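PDB 5DOZ: JamJ from Lyngbya majuscula, which probably serves as the NADPH-dependent enoyl reductase of a polyketide synthase, in a pathway where such a reductase is linked to cyclopropane formation. Local coordinates for residues 157-162 with 183-188; 222-227 with 246-251; 172-177 with 302-307. All coordinates share one frame; numbering follows the deposited sequence.

Contact 1: residues 157-162 with 183-188. With NDP (NADPH dihydro-nicotinamide-adenine-dinucleotide phosphate), chain E.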
loop_
_atom_site.group_PDB
_atom_site.type_symbol
_atom_site.label_atom_id
_atom_site.label_comp_id
_atom_site.label_asym_id
_atom_site.label_seq_id
_atom_site.Cartn_x
_atom_site.Cartn_y
_atom_site.Cartn_z
ATOM N N ARG A 157 11.659 -11.104 -15.806
ATOM C CA ARG A 157 10.581 -10.254 -16.299
ATOM C C ARG A 157 9.430 -10.257 -15.307
ATOM O O ARG A 157 9.006 -11.315 -14.841
ATOM C CB ARG A 157 10.139 -10.697 -17.697
ATOM C CG ARG A 157 11.282 -10.685 -18.706
ATOM C CD ARG A 157 10.826 -10.946 -20.135
ATOM N NE ARG A 157 10.396 -12.327 -20.345
ATOM C CZ ARG A 157 11.212 -13.349 -20.594
ATOM N NH1 ARG A 157 12.528 -13.177 -20.664
ATOM N NH2 ARG A 157 10.704 -14.557 -20.767
ATOM N N VAL A 158 8.959 -9.061 -14.960
ATOM C CA VAL A 158 7.881 -8.895 -13.990
ATOM C C VAL A 158 6.717 -8.098 -14.580
ATOM O O VAL A 158 6.921 -7.074 -15.233
ATOM C CB VAL A 158 8.378 -8.253 -12.660
ATOM C CG1 VAL A 158 8.977 -6.868 -12.886
ATOM C CG2 VAL A 158 7.263 -8.196 -11.624
ATOM N N LEU A 159 5.502 -8.591 -14.358
ATOM C CA LEU A 159 4.298 -7.842 -14.700
ATOM C C LEU A 159 3.710 -7.185 -13.455
ATOM O O LEU A 159 3.467 -7.849 -12.442
ATOM C CB LEU A 159 3.253 -8.738 -15.382
ATOM C CG LEU A 159 1.826 -8.184 -15.556
ATOM C CD1 LEU A 159 1.790 -7.054 -16.579
ATOM C CD2 LEU A 159 0.848 -9.288 -15.937
ATOM N N ILE A 160 3.493 -5.876 -13.543
ATOM C CA ILE A 160 2.827 -5.119 -12.486
ATOM C C ILE A 160 1.528 -4.522 -13.035
ATOM O O ILE A 160 1.560 -3.673 -13.933
ATOM C CB ILE A 160 3.732 -3.998 -11.920
ATOM C CG1 ILE A 160 5.057 -4.579 -11.398
ATOM C CG2 ILE A 160 3.010 -3.234 -10.812
ATOM C CD1 ILE A 160 6.186 -3.570 -11.302
ATOM N N HIS A 161 0.397 -4.975 -12.491
ATOM C CA HIS A 161 -0.928 -4.500 -12.906
ATOM C C HIS A 161 -1.311 -3.169 -12.263
ATOM O O HIS A 161 -0.861 -2.851 -11.163
ATOM C CB HIS A 161 -2.000 -5.546 -12.576
ATOM C CG HIS A 161 -2.210 -6.564 -13.655
ATOM N ND1 HIS A 161 -2.360 -6.221 -14.982
ATOM C CD2 HIS A 161 -2.332 -7.912 -13.598
ATOM C CE1 HIS A 161 -2.541 -7.316 -15.699
ATOM N NE2 HIS A 161 -2.530 -8.356 -14.885
ATOM N N ALA A 162 -2.156 -2.396 -12.948
ATOM C CA ALA A 162 -2.692 -1.144 -12.391
ATOM C C ALA A 162 -1.563 -0.309 -11.765
ATOM O O ALA A 162 -1.650 0.152 -10.619
ATOM C CB ALA A 162 -3.780 -1.455 -11.371
ATOM N N PHE A 183 6.932 -5.092 -17.169
ATOM C CA PHE A 183 5.778 -5.066 -18.061
ATOM C C PHE A 183 4.625 -4.426 -17.287
ATOM O O PHE A 183 4.179 -4.955 -16.266
ATOM C CB PHE A 183 5.414 -6.489 -18.502
ATOM C CG PHE A 183 6.404 -7.113 -19.458
ATOM C CD1 PHE A 183 7.714 -7.377 -19.065
ATOM C CD2 PHE A 183 6.018 -7.451 -20.753
ATOM C CE1 PHE A 183 8.619 -7.953 -19.945
ATOM C CE2 PHE A 183 6.921 -8.033 -21.640
ATOM C CZ PHE A 183 8.224 -8.281 -21.235
ATOM N N ALA A 184 4.156 -3.271 -17.747
ATOM C CA ALA A 184 3.133 -2.533 -17.009
ATOM C C ALA A 184 1.793 -2.491 -17.736
ATOM O O ALA A 184 1.738 -2.545 -18.962
ATOM C CB ALA A 184 3.618 -1.124 -16.693
ATOM N N THR A 185 0.713 -2.441 -16.962
ATOM C CA THR A 185 -0.613 -2.163 -17.500
ATOM C C THR A 185 -1.208 -0.985 -16.740
ATOM O O THR A 185 -1.016 -0.861 -15.535
ATOM C CB THR A 185 -1.575 -3.368 -17.392
ATOM O OG1 THR A 185 -1.851 -3.647 -16.013
ATOM C CG2 THR A 185 -1.005 -4.604 -18.084
ATOM N N THR A 186 -1.926 -0.128 -17.460
ATOM C CA THR A 186 -2.577 1.046 -16.885
ATOM C C THR A 186 -3.760 1.470 -17.771
ATOM O O THR A 186 -3.962 0.914 -18.851
ATOM C CB THR A 186 -1.577 2.215 -16.679
ATOM O OG1 THR A 186 -2.193 3.255 -15.913
ATOM C CG2 THR A 186 -1.104 2.788 -18.008
ATOM N N SER A 187 -4.546 2.436 -17.308
ATOM C CA SER A 187 -5.644 2.979 -18.117
ATOM C C SER A 187 -5.089 3.826 -19.275
ATOM O O SER A 187 -3.979 4.363 -19.166
ATOM C CB SER A 187 -6.614 3.785 -17.246
ATOM O OG SER A 187 -5.927 4.696 -16.411
ATOM N N PRO A 188 -5.839 3.924 -20.395
ATOM C CA PRO A 188 -5.347 4.619 -21.590
ATOM C C PRO A 188 -4.805 6.026 -21.339
ATOM O O PRO A 188 -3.721 6.351 -21.824
ATOM C CB PRO A 188 -6.578 4.659 -22.497
ATOM C CG PRO A 188 -7.297 3.405 -22.152
ATOM C CD PRO A 188 -7.130 3.258 -20.663
HETATM P PA NDP E . -4.823 2.626 -5.660
HETATM O O1A NDP E . -6.251 3.107 -5.496
HETATM O O2A NDP E . -3.687 3.614 -5.668
HETATM O O5B NDP E . -4.718 1.807 -7.040
HETATM C C5B NDP E . -5.866 1.320 -7.725
HETATM C C4B NDP E . -5.507 1.267 -9.200
HETATM O O4B NDP E . -6.283 0.244 -9.833
HETATM C C3B NDP E . -5.821 2.564 -9.940
HETATM O O3B NDP E . -4.682 3.424 -10.036
HETATM C C2B NDP E . -6.192 2.091 -11.321
HETATM O O2B NDP E . -5.037 2.175 -12.141
HETATM C C1B NDP E . -6.542 0.620 -11.181
HETATM N N9A NDP E . -7.963 0.371 -11.487
HETATM C C8A NDP E . -9.010 1.105 -11.075
HETATM N N7A NDP E . -10.166 0.582 -11.541
HETATM C C5A NDP E . -9.854 -0.512 -12.265
HETATM C C6A NDP E . -10.592 -1.538 -13.035
HETATM N N6A NDP E . -11.939 -1.502 -13.124
HETATM N N1A NDP E . -9.874 -2.516 -13.645
HETATM C C2A NDP E . -8.531 -2.575 -13.568
HETATM N N3A NDP E . -7.805 -1.672 -12.884
HETATM C C4A NDP E . -8.399 -0.644 -12.225
HETATM O O3 NDP E . -4.548 1.461 -4.583
HETATM P PN NDP E . -3.115 0.909 -4.101
HETATM O O1N NDP E . -2.123 0.989 -5.223
HETATM O O2N NDP E . -2.784 1.533 -2.775
HETATM O O5D NDP E . -3.416 -0.652 -3.834
HETATM C C5D NDP E . -3.920 -1.512 -4.865
HETATM C C4D NDP E . -4.645 -2.712 -4.253
HETATM O O4D NDP E . -3.805 -3.399 -3.322
HETATM C C3D NDP E . -5.878 -2.310 -3.469
HETATM O O3D NDP E . -6.877 -3.297 -3.718
HETATM C C2D NDP E . -5.437 -2.350 -2.018
HETATM O O2D NDP E . -6.508 -2.567 -1.087
HETATM C C1D NDP E . -4.419 -3.476 -2.033
HETATM N N1N NDP E . -3.405 -3.334 -0.987
HETATM C C2N NDP E . -3.099 -4.417 -0.260
HETATM C C3N NDP E . -1.972 -4.456 0.553
HETATM C C7N NDP E . -1.534 -5.762 1.153
HETATM O O7N NDP E . -0.904 -5.787 2.197
HETATM N N7N NDP E . -1.843 -6.889 0.517
HETATM C C4N NDP E . -1.286 -3.163 0.943
HETATM C C5N NDP E . -1.625 -2.093 0.008
HETATM C C6N NDP E . -2.718 -2.184 -0.853
HETATM P P2B NDP E . -5.158 2.263 -13.732
HETATM O O1X NDP E . -6.002 3.490 -13.990
HETATM O O2X NDP E . -3.724 2.387 -14.142
HETATM O O3X NDP E . -5.805 0.962 -14.141
#

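Contact 2: residues 222-227 with 246-251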
loop_
_atom_site.group_PDB
_atom_site.type_symbol
_atom_site.label_atom_id
_atom_site.label_comp_id
_atom_site.label_asym_id
_atom_site.label_seq_id
_atom_site.Cartn_x
_atom_site.Cartn_y
_atom_site.Cartn_z
ATOM N N GLY A 222 6.324 -15.708 -21.349
ATOM C CA GLY A 222 5.592 -14.925 -20.363
ATOM C C GLY A 222 6.535 -14.299 -19.359
ATOM O O GLY A 222 7.681 -13.985 -19.681
ATOM N N VAL A 223 6.048 -14.129 -18.135
ATOM C CA VAL A 223 6.800 -13.457 -17.081
ATOM C C VAL A 223 7.053 -14.382 -15.897
ATOM O O VAL A 223 6.214 -15.219 -15.559
ATOM C CB VAL A 223 6.091 -12.164 -16.591
ATOM C CG1 VAL A 223 6.159 -11.075 -17.651
ATOM C CG2 VAL A 223 4.645 -12.437 -16.191
ATOM N N ASP A 224 8.202 -14.203 -15.257
ATOM C CA ASP A 224 8.590 -15.007 -14.100
ATOM C C ASP A 224 7.850 -14.579 -12.834
ATOM O O ASP A 224 7.662 -15.377 -11.916
ATOM C CB ASP A 224 10.102 -14.917 -13.889
ATOM C CG ASP A 224 10.879 -15.340 -15.115
ATOM O OD1 ASP A 224 10.844 -16.546 -15.453
ATOM O OD2 ASP A 224 11.516 -14.468 -15.747
ATOM N N VAL A 225 7.435 -13.315 -12.797
ATOM C CA VAL A 225 6.780 -12.742 -11.625
ATOM C C VAL A 225 5.595 -11.865 -12.032
ATOM O O VAL A 225 5.712 -11.040 -12.941
ATOM C CB VAL A 225 7.773 -11.906 -10.775
ATOM C CG1 VAL A 225 7.086 -11.334 -9.539
ATOM C CG2 VAL A 225 8.983 -12.743 -10.361
ATOM N N ILE A 226 4.458 -12.059 -11.365
ATOM C CA ILE A 226 3.341 -11.115 -11.445
ATOM C C ILE A 226 3.109 -10.467 -10.080
ATOM O O ILE A 226 3.058 -11.157 -9.058
ATOM C CB ILE A 226 2.031 -11.776 -11.930
ATOM C CG1 ILE A 226 2.223 -12.394 -13.316
ATOM C CG2 ILE A 226 0.898 -10.755 -11.993
ATOM C CD1 ILE A 226 1.031 -13.180 -13.812
ATOM N N PHE A 227 2.981 -9.140 -10.081
ATOM C CA PHE A 227 2.595 -8.375 -8.902
ATOM C C PHE A 227 1.170 -7.891 -9.163
ATOM O O PHE A 227 0.960 -6.932 -9.914
ATOM C CB PHE A 227 3.572 -7.211 -8.703
ATOM C CG PHE A 227 3.309 -6.376 -7.478
ATOM C CD1 PHE A 227 3.790 -6.769 -6.234
ATOM C CD2 PHE A 227 2.614 -5.174 -7.575
ATOM C CE1 PHE A 227 3.564 -5.991 -5.106
ATOM C CE2 PHE A 227 2.383 -4.394 -6.450
ATOM C CZ PHE A 227 2.859 -4.804 -5.216
ATOM N N GLU A 246 7.349 -22.276 -13.358
ATOM C CA GLU A 246 7.867 -22.000 -12.010
ATOM C C GLU A 246 7.590 -20.560 -11.570
ATOM O O GLU A 246 8.050 -20.142 -10.510
ATOM C CB GLU A 246 9.375 -22.293 -11.890
ATOM C CG GLU A 246 9.839 -23.663 -12.365
ATOM C CD GLU A 246 11.359 -23.765 -12.418
ATOM O OE1 GLU A 246 11.979 -24.030 -11.369
ATOM O OE2 GLU A 246 11.938 -23.579 -13.506
ATOM N N GLY A 247 6.844 -19.807 -12.378
ATOM C CA GLY A 247 6.533 -18.399 -12.078
ATOM C C GLY A 247 5.976 -18.157 -10.684
ATOM O O GLY A 247 5.472 -19.080 -10.044
ATOM N N ARG A 248 6.065 -16.914 -10.215
ATOM C CA ARG A 248 5.641 -16.559 -8.864
ATOM C C ARG A 248 4.521 -15.510 -8.865
ATOM O O ARG A 248 4.648 -14.448 -9.485
ATOM C CB ARG A 248 6.841 -16.083 -8.044
ATOM C CG ARG A 248 7.859 -17.179 -7.757
ATOM C CD ARG A 248 9.276 -16.636 -7.848
ATOM N NE ARG A 248 9.824 -16.798 -9.188
ATOM C CZ ARG A 248 10.821 -16.076 -9.697
ATOM N NH1 ARG A 248 11.395 -15.105 -8.991
ATOM N NH2 ARG A 248 11.238 -16.324 -10.935
ATOM N N TYR A 249 3.428 -15.825 -8.168
ATOM C CA TYR A 249 2.209 -15.016 -8.200
ATOM C C TYR A 249 2.017 -14.269 -6.888
ATOM O O TYR A 249 1.565 -14.851 -5.899
ATOM C CB TYR A 249 0.985 -15.906 -8.465
ATOM C CG TYR A 249 -0.259 -15.177 -8.950
ATOM C CD1 TYR A 249 -0.652 -13.943 -8.405
ATOM C CD2 TYR A 249 -1.069 -15.745 -9.923
ATOM C CE1 TYR A 249 -1.796 -13.292 -8.848
ATOM C CE2 TYR A 249 -2.213 -15.106 -10.371
ATOM C CZ TYR A 249 -2.574 -13.882 -9.837
ATOM O OH TYR A 249 -3.713 -13.264 -10.301
ATOM N N ILE A 250 2.360 -12.984 -6.885
ATOM C CA ILE A 250 2.109 -12.120 -5.736
ATOM C C ILE A 250 0.714 -11.509 -5.863
ATOM O O ILE A 250 0.472 -10.662 -6.726
ATOM C CB ILE A 250 3.141 -10.978 -5.632
ATOM C CG1 ILE A 250 4.566 -11.506 -5.809
ATOM C CG2 ILE A 250 2.988 -10.238 -4.306
ATOM C CD1 ILE A 250 5.548 -10.453 -6.286
ATOM N N GLU A 251 -0.194 -11.956 -5.004
ATOM C CA GLU A 251 -1.550 -11.434 -4.960
ATOM C C GLU A 251 -1.723 -10.587 -3.701
ATOM O O GLU A 251 -1.526 -11.086 -2.595
ATOM C CB GLU A 251 -2.555 -12.591 -4.971
ATOM C CG GLU A 251 -4.006 -12.154 -4.904
ATOM C CD GLU A 251 -4.466 -11.459 -6.169
ATOM O OE1 GLU A 251 -4.541 -12.134 -7.221
ATOM O OE2 GLU A 251 -4.756 -10.237 -6.107
#

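Contact 3: residues 172-177 with 302-307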
loop_
_atom_site.group_PDB
_atom_site.type_symbol
_atom_site.label_atom_id
_atom_site.label_comp_id
_atom_site.label_asym_id
_atom_site.label_seq_id
_atom_site.Cartn_x
_atom_site.Cartn_y
_atom_site.Cartn_z
ATOM N N ILE A 172 7.199 -0.601 -9.449
ATOM C CA ILE A 172 7.933 -0.119 -10.615
ATOM C C ILE A 172 9.349 0.295 -10.210
ATOM O O ILE A 172 10.317 -0.264 -10.708
ATOM C CB ILE A 172 7.206 1.051 -11.321
ATOM C CG1 ILE A 172 6.020 0.531 -12.135
ATOM C CG2 ILE A 172 8.160 1.813 -12.237
ATOM C CD1 ILE A 172 5.057 1.616 -12.574
ATOM N N GLN A 173 9.458 1.259 -9.296
ATOM C CA GLN A 173 10.761 1.727 -8.809
ATOM C C GLN A 173 11.651 0.593 -8.312
ATOM O O GLN A 173 12.834 0.553 -8.625
ATOM C CB GLN A 173 10.595 2.764 -7.698
ATOM C CG GLN A 173 10.274 4.161 -8.196
ATOM C CD GLN A 173 10.531 5.221 -7.142
ATOM O OE1 GLN A 173 11.668 5.428 -6.722
ATOM N NE2 GLN A 173 9.473 5.906 -6.716
ATOM N N LEU A 174 11.080 -0.324 -7.538
ATOM C CA LEU A 174 11.854 -1.436 -6.995
ATOM C C LEU A 174 12.332 -2.392 -8.084
ATOM O O LEU A 174 13.512 -2.734 -8.136
ATOM C CB LEU A 174 11.077 -2.172 -5.898
ATOM C CG LEU A 174 10.933 -1.423 -4.565
ATOM C CD1 LEU A 174 10.123 -2.247 -3.580
ATOM C CD2 LEU A 174 12.291 -1.079 -3.965
ATOM N N ALA A 175 11.422 -2.795 -8.966
ATOM C CA ALA A 175 11.755 -3.743 -10.030
ATOM C C ALA A 175 12.870 -3.231 -10.945
ATOM O O ALA A 175 13.791 -3.985 -11.282
ATOM C CB ALA A 175 10.519 -4.109 -10.835
ATOM N N GLN A 176 12.790 -1.957 -11.332
ATOM C CA GLN A 176 13.791 -1.343 -12.216
ATOM C C GLN A 176 15.154 -1.207 -11.535
ATOM O O GLN A 176 16.183 -1.516 -12.140
ATOM C CB GLN A 176 13.314 0.024 -12.728
ATOM C CG GLN A 176 12.128 -0.048 -13.681
ATOM C CD GLN A 176 11.765 1.302 -14.271
ATOM O OE1 GLN A 176 11.679 2.307 -13.559
ATOM N NE2 GLN A 176 11.539 1.332 -15.577
ATOM N N PHE A 177 15.150 -0.760 -10.277
ATOM C CA PHE A 177 16.382 -0.636 -9.492
ATOM C C PHE A 177 17.030 -1.998 -9.230
ATOM O O PHE A 177 18.245 -2.088 -9.043
ATOM C CB PHE A 177 16.114 0.109 -8.175
ATOM C CG PHE A 177 17.322 0.243 -7.283
ATOM C CD1 PHE A 177 18.483 0.865 -7.739
ATOM C CD2 PHE A 177 17.289 -0.235 -5.976
ATOM C CE1 PHE A 177 19.593 0.989 -6.914
ATOM C CE2 PHE A 177 18.393 -0.111 -5.144
ATOM C CZ PHE A 177 19.547 0.502 -5.612
ATOM N N LYS A 302 19.352 8.492 -2.714
ATOM C CA LYS A 302 18.439 8.910 -3.792
ATOM C C LYS A 302 18.391 7.946 -4.976
ATOM O O LYS A 302 18.304 8.357 -6.138
ATOM C CB LYS A 302 18.730 10.352 -4.239
ATOM C CG LYS A 302 18.336 11.404 -3.210
ATOM C CD LYS A 302 18.529 12.820 -3.738
ATOM C CE LYS A 302 17.822 13.825 -2.834
ATOM N NZ LYS A 302 17.975 15.236 -3.287
ATOM N N GLU A 303 18.448 6.656 -4.657
ATOM C CA GLU A 303 18.300 5.589 -5.637
ATOM C C GLU A 303 16.816 5.231 -5.768
ATOM O O GLU A 303 16.342 4.886 -6.851
ATOM C CB GLU A 303 19.162 4.382 -5.238
ATOM C CG GLU A 303 20.656 4.708 -5.204
ATOM C CD GLU A 303 21.517 3.668 -4.494
ATOM O OE1 GLU A 303 21.199 3.277 -3.350
ATOM O OE2 GLU A 303 22.546 3.261 -5.078
ATOM N N LEU A 304 16.087 5.324 -4.656
ATOM C CA LEU A 304 14.630 5.277 -4.682
ATOM C C LEU A 304 14.095 6.662 -4.340
ATOM O O LEU A 304 14.761 7.438 -3.650
ATOM C CB LEU A 304 14.077 4.231 -3.706
ATOM C CG LEU A 304 14.374 2.747 -3.941
ATOM C CD1 LEU A 304 13.916 1.949 -2.727
ATOM C CD2 LEU A 304 13.718 2.224 -5.217
ATOM N N HIS A 305 12.902 6.968 -4.838
ATOM C CA HIS A 305 12.325 8.293 -4.690
ATOM C C HIS A 305 10.895 8.229 -4.166
ATOM O O HIS A 305 10.205 7.229 -4.374
ATOM C CB HIS A 305 12.363 9.041 -6.035
ATOM C CG HIS A 305 13.749 9.323 -6.526
ATOM N ND1 HIS A 305 14.340 8.606 -7.545
ATOM C CD2 HIS A 305 14.671 10.229 -6.120
ATOM C CE1 HIS A 305 15.562 9.064 -7.752
ATOM N NE2 HIS A 305 15.788 10.048 -6.901
ATOM N N PRO A 306 10.445 9.296 -3.478
ATOM C CA PRO A 306 9.034 9.405 -3.128
ATOM C C PRO A 306 8.176 9.308 -4.382
ATOM O O PRO A 306 8.634 9.642 -5.477
ATOM C CB PRO A 306 8.922 10.808 -2.513
ATOM C CG PRO A 306 10.202 11.510 -2.845
ATOM C CD PRO A 306 11.227 10.428 -2.945
ATOM N N LEU A 307 6.946 8.837 -4.225
ATOM C CA LEU A 307 6.030 8.733 -5.347
ATOM C C LEU A 307 5.510 10.111 -5.767
ATOM O O LEU A 307 5.593 11.072 -4.998
ATOM C CB LEU A 307 4.856 7.808 -4.993
ATOM C CG LEU A 307 5.163 6.377 -4.529
ATOM C CD1 LEU A 307 3.869 5.634 -4.258
ATOM C CD2 LEU A 307 6.023 5.618 -5.531
HETATM O O HOH W 1 13.809 4.407 -8.445
#

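Contact 1: residues 157-162 with 183-188
Thr185 OG1 is gripped from two directions by the chain segment beside it. The His161 ring meets it edge-on, with OG1 in the ring plane and 2.8 Å from ND1; the bond is nearly straight at 166°, and either group could be the donor. Ala162 N adds a weak hydrogen bond to the same OG1 at 3.3 Å. With chi1 at 66°, Thr185 holds OG1 between its own backbone N and carbonyl carbon, which points the hydroxyl across to the turn that follows strand 157-160. His161 NE2 bonds to Asn239 OD1, so the ring is held at both nitrogens and can hardly turn.

Behind this grip the two strands run parallel. Phe183 N donates to Val158 O at 2.8 Å, and Ile160 N donates to Phe183 O at 3.0 Å; the next bond, from Thr185 N to Ile160 O, is weak. Farther back, Arg157 and Phe183 lie side by side and point the same way, Arg157 CD coming within 3.7 Å of Phe183 CE1, with guanidinium and ring planes 63° apart. Arg157 NE is tied to Gly222 O.

At the other end both segments reach NADPH. Ala162 CB sits 3.4 Å from ribose O4B, while Ser187 OG donates to phosphate O1X at 2.7 Å and Thr186 OG1 lies doubtfully close to O2X. Strand, helix 166-177 and strand form the beta-alpha-beta unit of a Rossmann fold, and hydroxyls holding the adenosine 2'-phosphate at the end of its second strand are characteristic of NADPH-binding sites.

Contact 2: residues 222-227 with 246-251
Arg248 folds its side chain over the backbone of Asp224 and the side chain of Val225, at one end of two parallel strands in the Rossmann sheet. Its CB lies 4.0 Å from Asp224 O, the carbonyl that also accepts the hydrogen bond from Arg248 N. Beyond CB the chain bends at chi2 and again at chi3 (-92°), which swings the guanidinium back across the neighbouring strand instead of letting it run straight out. NE then passes 3.8 Å from Asp224 O, a packing distance. At the tip, Val225 CG2 lies over one face of the guanidinium, offset toward its rim, with NH1 the nearest atom at 3.6 Å. NH2 rests 3.5 Å from Asp224 CB.

The charge itself is met elsewhere: NH2 forms a salt bridge with Glu156, and NH1 bonds to Ala150 O. Asp224 OD1 is 4.5 Å from Arg248 NH2, so the two opposite charges are near without a salt bridge, and the aspartate would probably add only a weak, long-range attraction. An alanine in place of Arg248 would probably leave the Glu156 carboxylate without its mate and open a gap over Val225 CG2.

Along the strands, Ile226 is held through both its backbone N and its O, the N donating to Arg248 O and the O accepting from Ile250 N. Val225, Phe227 and Ile250 share the sheet face that carries Arg248, while Ile226 and Tyr249 point to the other, toward helix 235-242. On the first face Ile250 bridges two neighbours with its two branches: Ile250 CD1 packs 3.7 Å from Val225 CG1, and Ile250 CG2 approaches the Phe227 ring obliquely, 4.0 Å from Phe227 CD1.

Contact 3: residues 172-177 with 302-307
Gln173 reaches from helix 166-177 to the backbone of His305 and bonds both its N and its O. His305 N donates to Gln173 OE1 at 2.7 Å, in the carbonyl plane and on a lone pair. In return Gln173 NE2 donates to His305 O at 2.8 Å, approaching from above that carbonyl's plane. OE1 takes a second bond, the amide's third, from a water that also donates to Glu303 O, so the amide is fixed in rotation.

Around this polar pair lies apolar packing. Leu174 and Leu304 cross at about a right angle, CD2 of Leu174 touching CD1 of Leu304 at 3.7 Å. One turn along the helix from Gln173, the Phe177 ring receives an off-centre CH-pi contact from Glu303 CB, 4.2 Å from its centroid.

Farther out, Phe139 of helix 136-149 touches both Gln173 and Leu307, and Thr134 OG1 bonds to Leu307 N. The 302-307 chain is set by a Schellman motif with Lys302 at positive phi, which ends helix 296-300. From there it leads to strand 309-313 in the mixed sheet, so the contact pins a Rossmann-domain helix to the chain returning to the other domain, as in the two-domain medium-chain dehydrogenase/reductase fold.

In the fold
Contacts 1 and 2 belong to one six-stranded parallel sheet, their centres 12 Å apart, and they meet where strands 157-160 and 223-228 run side by side, with Leu159 bonded through its backbone to Val225 and Phe227. Contact 3 lies over the sheet face that carries Val158 and Ile160: its helix 166-177 is the crossover joining the two strands of contact 1, and Ile172 and Ala175 pack on Ile160 and Val158. Its centre is 16 Å from contact 1 and 20 Å from contact 2, which it does not touch. Along the chain contact 1 closes before contact 2 opens; together they build the NADPH-binding sheet, while contact 3 joins sequence 125 residues apart.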